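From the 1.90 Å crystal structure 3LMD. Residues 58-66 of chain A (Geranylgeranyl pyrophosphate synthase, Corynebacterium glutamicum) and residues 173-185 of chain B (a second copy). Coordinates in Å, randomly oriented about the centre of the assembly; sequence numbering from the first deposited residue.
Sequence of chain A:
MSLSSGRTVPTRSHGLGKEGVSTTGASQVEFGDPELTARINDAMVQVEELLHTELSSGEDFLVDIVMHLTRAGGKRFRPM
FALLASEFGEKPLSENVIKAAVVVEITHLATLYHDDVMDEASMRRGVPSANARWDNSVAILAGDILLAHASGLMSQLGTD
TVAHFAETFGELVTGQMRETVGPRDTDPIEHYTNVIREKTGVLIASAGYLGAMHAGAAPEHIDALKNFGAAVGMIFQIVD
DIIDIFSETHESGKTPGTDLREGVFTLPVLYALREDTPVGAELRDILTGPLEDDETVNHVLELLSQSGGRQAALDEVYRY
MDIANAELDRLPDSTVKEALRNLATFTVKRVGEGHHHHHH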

# COMPACT_ATOMS: atom_id res chain seq x y z
N GLY A 58 -16.57 -0.80 3.23
CA GLY A 58 -16.36 0.06 2.06
C GLY A 58 -17.48 -0.09 1.07
O GLY A 58 -18.49 -0.78 1.33
N GLU A 59 -17.30 0.54 -0.09
CA GLU A 59 -18.36 0.55 -1.11
C GLU A 59 -18.61 -0.86 -1.64
O GLU A 59 -17.68 -1.66 -1.78
CB GLU A 59 -17.98 1.47 -2.28
CG GLU A 59 -17.86 2.94 -1.86
CD GLU A 59 -19.22 3.59 -1.71
OE1 GLU A 59 -20.23 3.01 -2.16
OE2 GLU A 59 -19.30 4.68 -1.12
N ASP A 60 -19.87 -1.17 -1.93
CA ASP A 60 -20.21 -2.52 -2.41
C ASP A 60 -19.34 -3.04 -3.52
O ASP A 60 -18.88 -4.19 -3.48
CB ASP A 60 -21.70 -2.65 -2.78
CG ASP A 60 -22.18 -1.62 -3.83
OD1 ASP A 60 -21.45 -0.71 -4.28
OD2 ASP A 60 -23.37 -1.74 -4.21
N PHE A 61 -19.08 -2.20 -4.53
CA PHE A 61 -18.33 -2.67 -5.70
C PHE A 61 -16.90 -3.03 -5.34
O PHE A 61 -16.29 -3.90 -5.95
CB PHE A 61 -18.37 -1.62 -6.85
CG PHE A 61 -17.83 -0.25 -6.44
CD1 PHE A 61 -16.45 -0.02 -6.38
CD2 PHE A 61 -18.70 0.78 -6.11
CE1 PHE A 61 -15.96 1.23 -5.97
CE2 PHE A 61 -18.21 2.03 -5.70
CZ PHE A 61 -16.83 2.24 -5.64
N LEU A 62 -16.36 -2.36 -4.33
CA LEU A 62 -15.05 -2.69 -3.81
C LEU A 62 -15.09 -3.91 -2.89
O LEU A 62 -14.26 -4.84 -3.01
CB LEU A 62 -14.47 -1.47 -3.06
CG LEU A 62 -13.09 -1.69 -2.45
CD1 LEU A 62 -12.30 -0.40 -2.38
CD2 LEU A 62 -13.30 -2.22 -1.03
N VAL A 63 -16.06 -3.94 -1.99
CA VAL A 63 -16.15 -5.12 -1.10
C VAL A 63 -16.38 -6.42 -1.90
O VAL A 63 -15.79 -7.45 -1.58
CB VAL A 63 -17.26 -4.92 -0.08
CG1 VAL A 63 -17.53 -6.20 0.66
CG2 VAL A 63 -16.84 -3.78 0.88
N ASP A 64 -17.19 -6.37 -2.94
CA ASP A 64 -17.41 -7.58 -3.77
C ASP A 64 -16.09 -8.12 -4.26
O ASP A 64 -15.85 -9.33 -4.26
CB ASP A 64 -18.30 -7.29 -4.98
CG ASP A 64 -19.72 -7.03 -4.58
OD1 ASP A 64 -20.06 -7.41 -3.45
OD2 ASP A 64 -20.48 -6.46 -5.38
N ILE A 65 -15.22 -7.22 -4.68
CA ILE A 65 -13.92 -7.66 -5.15
C ILE A 65 -13.06 -8.26 -4.05
O ILE A 65 -12.47 -9.34 -4.20
CB ILE A 65 -13.20 -6.52 -5.94
CG1 ILE A 65 -13.83 -6.42 -7.33
CG2 ILE A 65 -11.73 -6.82 -6.05
CD1 ILE A 65 -13.91 -5.01 -7.89
N VAL A 66 -13.01 -7.60 -2.90
CA VAL A 66 -12.20 -8.11 -1.82
C VAL A 66 -12.71 -9.48 -1.33
O VAL A 66 -11.93 -10.39 -1.02
CB VAL A 66 -12.16 -7.11 -0.63
CG1 VAL A 66 -11.51 -7.78 0.58
CG2 VAL A 66 -11.37 -5.81 -1.02
N VAL B 173 -8.26 5.01 -2.77
CA VAL B 173 -8.26 3.66 -3.32
C VAL B 173 -9.67 3.35 -3.86
O VAL B 173 -9.84 2.73 -4.90
CB VAL B 173 -7.85 2.60 -2.28
CG1 VAL B 173 -8.07 1.20 -2.87
CG2 VAL B 173 -6.34 2.77 -1.91
N THR B 174 -10.68 3.81 -3.13
CA THR B 174 -12.08 3.59 -3.54
C THR B 174 -12.31 4.28 -4.89
O THR B 174 -12.92 3.71 -5.78
CB THR B 174 -13.08 4.08 -2.47
OG1 THR B 174 -12.88 3.32 -1.27
CG2 THR B 174 -14.57 3.94 -2.93
N GLY B 175 -11.80 5.51 -5.04
CA GLY B 175 -11.94 6.23 -6.32
C GLY B 175 -11.29 5.51 -7.48
O GLY B 175 -11.86 5.43 -8.58
N GLN B 176 -10.08 4.99 -7.27
CA GLN B 176 -9.41 4.20 -8.33
C GLN B 176 -10.24 2.94 -8.68
O GLN B 176 -10.39 2.59 -9.86
CB GLN B 176 -8.00 3.77 -7.87
CG GLN B 176 -7.05 4.94 -7.55
CD GLN B 176 -5.71 4.50 -6.92
OE1 GLN B 176 -5.62 4.20 -5.72
NE2 GLN B 176 -4.66 4.46 -7.73
N MET B 177 -10.75 2.25 -7.68
CA MET B 177 -11.57 1.03 -7.93
C MET B 177 -12.86 1.42 -8.65
O MET B 177 -13.30 0.73 -9.56
CB MET B 177 -11.92 0.31 -6.60
CG MET B 177 -12.58 -1.08 -6.81
SD MET B 177 -11.41 -2.34 -7.48
CE MET B 177 -10.75 -2.89 -5.93
N ARG B 178 -13.46 2.53 -8.23
CA ARG B 178 -14.70 3.02 -8.86
C ARG B 178 -14.47 3.33 -10.34
O ARG B 178 -15.26 2.97 -11.21
CB ARG B 178 -15.21 4.28 -8.13
CG ARG B 178 -16.60 4.77 -8.63
CD ARG B 178 -17.01 6.09 -7.97
NE ARG B 178 -17.10 6.04 -6.50
CZ ARG B 178 -18.21 5.69 -5.84
NH1 ARG B 178 -19.30 5.29 -6.52
NH2 ARG B 178 -18.23 5.68 -4.52
N GLU B 179 -13.37 4.00 -10.62
CA GLU B 179 -13.05 4.28 -12.02
C GLU B 179 -12.81 2.98 -12.81
O GLU B 179 -13.23 2.86 -13.96
CB GLU B 179 -11.82 5.18 -12.10
CG GLU B 179 -11.44 5.53 -13.54
CD GLU B 179 -10.20 6.39 -13.58
OE1 GLU B 179 -9.24 6.08 -12.83
OE2 GLU B 179 -10.19 7.38 -14.33
N THR B 180 -12.12 2.03 -12.18
CA THR B 180 -11.83 0.73 -12.79
C THR B 180 -13.09 -0.08 -13.11
O THR B 180 -13.21 -0.62 -14.21
CB THR B 180 -10.87 -0.13 -11.93
OG1 THR B 180 -9.63 0.57 -11.79
CG2 THR B 180 -10.59 -1.47 -12.61
N VAL B 181 -14.03 -0.18 -12.17
CA VAL B 181 -15.28 -0.94 -12.44
C VAL B 181 -16.27 -0.20 -13.33
O VAL B 181 -17.12 -0.81 -13.97
CB VAL B 181 -16.01 -1.37 -11.14
CG1 VAL B 181 -15.07 -2.15 -10.21
CG2 VAL B 181 -16.61 -0.17 -10.44
N GLY B 182 -16.20 1.13 -13.36
CA GLY B 182 -17.11 1.87 -14.22
C GLY B 182 -18.43 2.23 -13.60
O GLY B 182 -18.72 1.89 -12.45
N PRO B 183 -19.27 2.95 -14.36
CA PRO B 183 -20.53 3.44 -13.83
C PRO B 183 -21.57 2.36 -13.62
O PRO B 183 -22.54 2.58 -12.90
CB PRO B 183 -20.99 4.46 -14.89
CG PRO B 183 -20.35 4.02 -16.15
CD PRO B 183 -19.04 3.35 -15.76
N ARG B 184 -21.37 1.19 -14.22
CA ARG B 184 -22.37 0.11 -14.13
C ARG B 184 -23.74 0.67 -14.48
O ARG B 184 -23.95 1.16 -15.58
CB ARG B 184 -22.40 -0.50 -12.72
CG ARG B 184 -21.13 -1.26 -12.32
CD ARG B 184 -20.74 -0.91 -10.88
NE ARG B 184 -20.24 0.46 -10.79
CZ ARG B 184 -20.47 1.29 -9.79
NH1 ARG B 184 -21.22 0.92 -8.76
NH2 ARG B 184 -19.97 2.52 -9.82
N ASP B 185 -24.67 0.63 -13.52
CA ASP B 185 -26.03 1.10 -13.74
C ASP B 185 -26.31 2.46 -13.09
O ASP B 185 -27.47 2.88 -13.02
CB ASP B 185 -27.03 0.09 -13.17
CG ASP B 185 -26.99 0.01 -11.64
OD1 ASP B 185 -25.88 0.15 -11.08
OD2 ASP B 185 -28.05 -0.18 -11.00
O HOH W 1 -14.82 2.14 0.12
O HOH W 2 -21.25 5.58 -3.72

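Two helices from two copies of geranylgeranyl pyrophosphate synthase, A60-66 and B173-181, cross almost at right angles (87°), their axes 9.7 Å apart at closest approach. Side chains fill that gap, and no direct hydrogen bond joins the stretches. Apolar packing centres on Phe A61, a knob seated among Thr B174, Met B177, Arg B178 and Val B181. Met B177 meets the ring at its edge (Phe A61 CD1 to Met B177 CG, 4.0 Å). One turn on, Ile A65 CD1 reaches Met B177 SD (3.7 Å) and Val B181 CG1 (3.9 Å), while Leu A62 CB lies 4.2 Å from Met B177 CG. Two arginines add flat, cationic surfaces: Phe A61 CE2 lies over one guanidinium face of Arg B178, 3.5 Å from NH1, and Phe A61 CB over a face of Arg B184. The Arg B184 guanidinium is steadied by hydrogen bonds from its NE (2.7 Å) and NH2 (3.0 Å) to Gly B182 O. Charge pairing is confined to the N-cap residue: Glu A59 OE2 and Arg B178 NH2 form a long salt bridge (3.7 Å). Water 2 supplements it, accepting from Arg B178 NH2 (3.1 Å) and donating weakly to Glu A59 OE1 (3.2 Å). Water 1 links backbone to side chain, accepting from Glu A59 N (3.0 Å) and donating to Thr B174 OG1 (2.7 Å).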